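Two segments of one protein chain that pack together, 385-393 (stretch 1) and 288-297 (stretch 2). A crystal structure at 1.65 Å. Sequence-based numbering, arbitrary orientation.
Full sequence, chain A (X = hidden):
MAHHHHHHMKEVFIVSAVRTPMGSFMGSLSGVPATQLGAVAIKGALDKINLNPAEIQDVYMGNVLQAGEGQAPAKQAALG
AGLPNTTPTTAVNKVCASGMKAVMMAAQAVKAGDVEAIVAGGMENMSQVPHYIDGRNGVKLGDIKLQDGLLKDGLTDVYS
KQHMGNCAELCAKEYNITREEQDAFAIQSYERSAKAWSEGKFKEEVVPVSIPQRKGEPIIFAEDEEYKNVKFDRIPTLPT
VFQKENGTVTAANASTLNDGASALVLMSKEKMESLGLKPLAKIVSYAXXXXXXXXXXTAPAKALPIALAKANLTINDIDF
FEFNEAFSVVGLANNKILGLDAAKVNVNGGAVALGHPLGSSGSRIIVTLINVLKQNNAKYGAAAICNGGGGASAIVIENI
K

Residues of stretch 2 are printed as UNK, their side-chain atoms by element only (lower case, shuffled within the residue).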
ATOM      1  N   ILE A 385      10.319 -11.629  -8.274  1.00 12.05           N
ATOM      2  CA  ILE A 385      10.943 -10.315  -8.158  1.00 10.79           C
ATOM      3  C   ILE A 385      11.358 -10.099  -6.708  1.00 13.94           C
ATOM      4  O   ILE A 385      10.603 -10.415  -5.783  1.00 14.27           O
ATOM      5  CB  ILE A 385       9.993  -9.217  -8.685  1.00 11.35           C
ATOM      6  CG1 ILE A 385      10.654  -7.827  -8.648  1.00 12.50           C
ATOM      7  CG2 ILE A 385       8.656  -9.188  -7.886  1.00 13.36           C
ATOM      8  CD1 ILE A 385       9.979  -6.837  -9.635  1.00 13.83           C
ATOM      9  N   CYS A 386      12.574  -9.579  -6.516  1.00 13.68           N
ATOM     10  CA  CYS A 386      13.085  -9.291  -5.175  1.00 13.49           C
ATOM     11  C   CYS A 386      12.656  -7.900  -4.712  1.00 14.48           C
ATOM     12  O   CYS A 386      12.230  -7.057  -5.507  1.00 15.92           O
ATOM     13  CB  CYS A 386      14.610  -9.418  -5.150  1.00 17.11           C
ATOM     14  SG  CYS A 386      15.505  -8.193  -6.161  1.00 24.51           S
ATOM     15  N   ASN A 387      12.768  -7.654  -3.405  1.00 12.35           N
ATOM     16  CA  ASN A 387      12.394  -6.334  -2.899  1.00 14.77           C
ATOM     17  C   ASN A 387      13.211  -5.956  -1.664  1.00 13.36           C
ATOM     18  O   ASN A 387      13.658  -6.810  -0.887  1.00 14.22           O
ATOM     19  CB  ASN A 387      10.872  -6.209  -2.606  1.00 13.66           C
ATOM     20  CG  ASN A 387      10.355  -7.161  -1.513  1.00 14.34           C
ATOM     21  OD1 ASN A 387       9.781  -8.215  -1.822  1.00 14.75           O
ATOM     22  ND2 ASN A 387      10.485  -6.760  -0.240  1.00 13.97           N
ATOM     23  N   GLY A 388      13.403  -4.644  -1.504  1.00 14.39           N
ATOM     24  CA  GLY A 388      14.160  -4.139  -0.373  1.00 14.68           C
ATOM     25  C   GLY A 388      13.572  -4.599   0.950  1.00 14.45           C
ATOM     26  O   GLY A 388      12.365  -4.790   1.087  1.00 15.79           O
ATOM     27  N   GLY A 389      14.449  -4.769   1.933  1.00 14.16           N
ATOM     28  CA  GLY A 389      14.050  -5.321   3.208  1.00 17.71           C
ATOM     29  C   GLY A 389      14.232  -6.818   3.295  1.00 16.04           C
ATOM     30  O   GLY A 389      14.053  -7.388   4.384  1.00 17.58           O
ATOM     31  N   GLY A 390      14.586  -7.465   2.184  1.00 15.40           N
ATOM     32  CA  GLY A 390      14.930  -8.876   2.168  1.00 15.45           C
ATOM     33  C   GLY A 390      13.895  -9.790   1.541  1.00 16.95           C
ATOM     34  O   GLY A 390      14.026 -11.016   1.657  1.00 17.34           O
ATOM     35  N   GLY A 391      12.897  -9.253   0.857  1.00 15.51           N
ATOM     36  CA  GLY A 391      11.790 -10.058   0.390  1.00 15.88           C
ATOM     37  C   GLY A 391      11.874 -10.434  -1.078  1.00 15.02           C
ATOM     38  O   GLY A 391      12.731  -9.984  -1.833  1.00 12.67           O
ATOM     39  N   ALA A 392      10.960 -11.321  -1.467  1.00 12.35           N
ATOM     40  CA  ALA A 392      10.653 -11.548  -2.866  1.00 12.99           C
ATOM     41  C   ALA A 392       9.238 -12.086  -2.959  1.00 13.24           C
ATOM     42  O   ALA A 392       8.689 -12.621  -1.992  1.00 13.63           O
ATOM     43  CB  ALA A 392      11.639 -12.532  -3.537  1.00 13.91           C
ATOM     44  N   SER A 393       8.649 -11.931  -4.137  1.00 12.80           N
ATOM     45  CA  SER A 393       7.358 -12.521  -4.446  1.00 12.09           C
ATOM     46  C   SER A 393       7.525 -13.387  -5.684  1.00 12.32           C
ATOM     47  O   SER A 393       8.427 -13.154  -6.486  1.00 13.63           O
ATOM     48  CB  SER A 393       6.301 -11.418  -4.693  1.00 11.56           C
ATOM     49  OG  SER A 393       6.033 -10.693  -3.486  1.00 13.47           O
ATOM     50  N   UNK A 288       5.086 -15.332  -1.135  1.00 14.78           N
ATOM     51  CA  UNK A 288       6.104 -14.398  -0.681  1.00 13.63           C
ATOM     52  C   UNK A 288       7.132 -15.159   0.145  1.00 14.08           C
ATOM     53  O   UNK A 288       6.810 -16.152   0.808  1.00 16.46           O
ATOM     54  c   UNK A 288       5.508 -13.295   0.200  1.00 14.33           C
ATOM     55  c   UNK A 288       4.455 -12.476  -0.508  1.00 21.38           C
ATOM     56  o   UNK A 288       3.271 -12.501  -0.076  1.00 28.13           O
ATOM     57  o   UNK A 288       4.786 -11.840  -1.521  1.00 18.32           O
ATOM     58  N   UNK A 289       8.363 -14.655   0.150  1.00 12.27           N
ATOM     59  CA  UNK A 289       9.358 -15.162   1.088  1.00 13.36           C
ATOM     60  C   UNK A 289      10.260 -14.007   1.497  1.00 13.26           C
ATOM     61  O   UNK A 289      10.310 -12.977   0.828  1.00 14.52           O
ATOM     62  c   UNK A 289      10.192 -16.294   0.468  1.00 17.74           C
ATOM     63  N   UNK A 290      10.971 -14.178   2.607  1.00 14.02           N
ATOM     64  CA  UNK A 290      11.911 -13.139   3.008  1.00 13.92           C
ATOM     65  C   UNK A 290      13.114 -13.754   3.698  1.00 15.91           C
ATOM     66  O   UNK A 290      13.034 -14.835   4.286  1.00 15.22           O
ATOM     67  c   UNK A 290      11.229 -12.108   3.932  1.00 15.74           C
ATOM     68  N   UNK A 291      14.237 -13.048   3.632  1.00 15.07           N
ATOM     69  CA  UNK A 291      15.400 -13.402   4.432  1.00 16.92           C
ATOM     70  C   UNK A 291      16.072 -12.102   4.870  1.00 17.68           C
ATOM     71  O   UNK A 291      15.465 -11.023   4.846  1.00 17.04           O
ATOM     72  o   UNK A 291      16.898 -16.253   1.475  1.00 29.01           O
ATOM     73  c   UNK A 291      16.445 -13.973   2.230  1.00 22.28           C
ATOM     74  c   UNK A 291      16.312 -14.363   3.650  1.00 27.76           C
ATOM     75  n   UNK A 291      17.813 -14.565   0.351  1.00 16.93           N
ATOM     76  c   UNK A 291      17.077 -15.038   1.318  1.00 27.67           C
ATOM     77  N   UNK A 292      17.322 -12.201   5.324  1.00 17.08           N
ATOM     78  CA  UNK A 292      18.004 -11.019   5.839  1.00 16.82           C
ATOM     79  C   UNK A 292      17.947  -9.891   4.811  1.00 14.76           C
ATOM     80  O   UNK A 292      18.057 -10.154   3.608  1.00 17.46           O
ATOM     81  c   UNK A 292      19.463 -11.341   6.168  1.00 19.42           C
ATOM     82  N   UNK A 293      17.760  -8.639   5.241  1.00 16.46           N
ATOM     83  CA  UNK A 293      17.646  -7.534   4.274  1.00 15.78           C
ATOM     84  C   UNK A 293      18.786  -7.476   3.275  1.00 17.08           C
ATOM     85  O   UNK A 293      18.540  -7.211   2.090  1.00 18.35           O
ATOM     86  c   UNK A 293      17.625  -6.292   5.181  1.00 18.93           C
ATOM     87  c   UNK A 293      16.893  -6.792   6.435  1.00 20.46           C
ATOM     88  c   UNK A 293      17.340  -8.244   6.602  1.00 19.08           C
ATOM     89  N   UNK A 294      20.022  -7.730   3.718  1.00 18.13           N
ATOM     90  CA  UNK A 294      21.151  -7.676   2.802  1.00 20.70           C
ATOM     91  C   UNK A 294      21.130  -8.820   1.801  1.00 22.69           C
ATOM     92  O   UNK A 294      21.896  -8.783   0.828  1.00 23.23           O
ATOM     93  c   UNK A 294      22.757  -8.973   4.322  1.00 23.70           C
ATOM     94  c   UNK A 294      22.261  -8.981   5.766  1.00 35.27           C
ATOM     95  o   UNK A 294      22.907  -9.676   6.581  1.00 44.64           O
ATOM     96  c   UNK A 294      22.469  -7.678   3.581  1.00 21.81           C
ATOM     97  o   UNK A 294      21.246  -8.314   6.102  1.00 30.14           O
ATOM     98  N   UNK A 295      20.263  -9.818   1.988  1.00 16.91           N
ATOM     99  CA  UNK A 295      20.149 -10.913   1.029  1.00 18.91           C
ATOM    100  C   UNK A 295      18.849 -10.869   0.237  1.00 17.90           C
ATOM    101  O   UNK A 295      18.347 -11.905  -0.204  1.00 16.54           O
ATOM    102  n   UNK A 295      23.731 -12.540   3.156  1.00 26.36           N
ATOM    103  c   UNK A 295      22.367 -12.382   3.294  1.00 25.56           C
ATOM    104  c   UNK A 295      24.030 -12.670   1.823  1.00 27.25           C
ATOM    105  c   UNK A 295      24.072 -12.872  -0.916  1.00 26.74           C
ATOM    106  c   UNK A 295      25.257 -12.942  -0.174  1.00 28.34           C
ATOM    107  c   UNK A 295      25.262 -12.845   1.191  1.00 29.61           C
ATOM    108  c   UNK A 295      21.768 -12.437   2.060  1.00 21.03           C
ATOM    109  c   UNK A 295      22.823 -12.593   1.106  1.00 21.55           C
ATOM    110  c   UNK A 295      20.321 -12.254   1.741  1.00 18.15           C
ATOM    111  c   UNK A 295      22.855 -12.701  -0.292  1.00 23.30           C
ATOM    112  N   UNK A 296      18.281  -9.672   0.038  1.00 16.56           N
ATOM    113  CA  UNK A 296      17.115  -9.578  -0.829  1.00 15.62           C
ATOM    114  C   UNK A 296      17.433 -10.116  -2.222  1.00 15.79           C
ATOM    115  O   UNK A 296      16.544 -10.624  -2.909  1.00 16.07           O
ATOM    116  c   UNK A 296      17.464  -7.229  -1.810  1.00 16.30           C
ATOM    117  c   UNK A 296      18.051  -6.392  -4.001  1.00 20.81           C
ATOM    118  c   UNK A 296      17.266  -7.196  -3.189  1.00 21.87           C
ATOM    119  c   UNK A 296      16.617  -8.123  -0.919  1.00 18.09           C
ATOM    120  c   UNK A 296      19.207  -5.597  -2.058  1.00 21.95           C
ATOM    121  c   UNK A 296      19.021  -5.590  -3.432  1.00 21.73           C
ATOM    122  c   UNK A 296      18.430  -6.408  -1.256  1.00 18.56           C
ATOM    123  N   UNK A 297      18.703 -10.040  -2.625  1.00 16.68           N
ATOM    124  CA  UNK A 297      19.113 -10.410  -3.979  1.00 17.08           C
ATOM    125  C   UNK A 297      18.773 -11.855  -4.329  1.00 19.27           C
ATOM    126  O   UNK A 297      18.493 -12.157  -5.496  1.00 20.11           O
ATOM    127  c   UNK A 297      20.975  -8.719  -4.077  1.00 19.37           C
ATOM    128  c   UNK A 297      20.620 -10.210  -4.136  1.00 16.82           C
ATOM    129  o   UNK A 297      21.295 -10.883  -3.064  1.00 19.86           O
TER
HETATM  130  O   HOH W   1      17.174  -4.531   1.858  1.00 19.52           O

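Position 288 carries two side-chain carbons, the second bearing two oxygens, a short carboxylate. One oxygen lies 2.6 Å from Ser393 OG, which donates a hydrogen bond to it. This is Asp288, and the accepting atom is OD1. Its CA-to-CB bond points to the same sheet face as that of Ser393, so a non-hydrogen-bonded strand pair gains a side-chain bond instead.

Position 289 has a single carbon, hence Ala289. Its backbone does the work: Ala289 N donates to Ala392 O at 3.0 Å, and Ala289 O accepts from Ala392 N at 2.9 Å. The two methyl groups share the other face of the sheet.

Position 290 again shows one carbon, Ala290. It sits opposite Gly391 with the CA atoms 4.0 Å apart, a close pairing in which one partner has no side chain.

Position 291 has three carbons in a chain, the third carrying one oxygen and one nitrogen: Gln291. Its NE2 donates to the backbone O of position 295, 2.8 Å away, tying the turn to itself, while Gln291 N donates to Gly390 O at 2.8 Å, the last backbone bond of the ladder.

Position 292 has one carbon, pointing away from stretch 1: Ala292. Its O receives the backbone N of position 295 at 2.8 Å.

At position 293 three carbons close a ring onto the backbone N, and the middle one lies 3.6 Å from Gly389 O, so it is Pro293, that carbon being CG. A water bridges Pro293 O (3.0 Å) to Gly389 N (2.7 Å).

Position 294 has three carbons ending in two oxygens and makes no contact with stretch 1; it is Glu294. Position 295 bears one carbon and then fused five- and six-membered rings with one nitrogen, Trp295, whose end leads away.

Position 296 has one carbon and a six-carbon ring. Cys386 SG meets the ring edge, 3.6 Å from a ring carbon, and the CB packs 3.6 Å from Gly390 CA. This is Phe296, and the ring carbon is CD1.

Position 297 has one carbon carrying an oxygen and a carbon: Thr297, pointing away.

The contact thus joins an antiparallel ladder to a 3-10 segment that sets Phe296 CB against Gly390 CA and its ring edge against Cys386 SG. Gly390 is the tightest point of the fit: an ideal CB there would clash with Gln291 O at 2.1 Å, and its backbone angles alone call for glycine. The rule to read is that backbone bonds set the register, while Gly390, with no room for a CB, allows the close approach and one aromatic, Phe296, packs on Cys386 and Gly390.

Stretch 2 288-297: DAAQAPEWFT
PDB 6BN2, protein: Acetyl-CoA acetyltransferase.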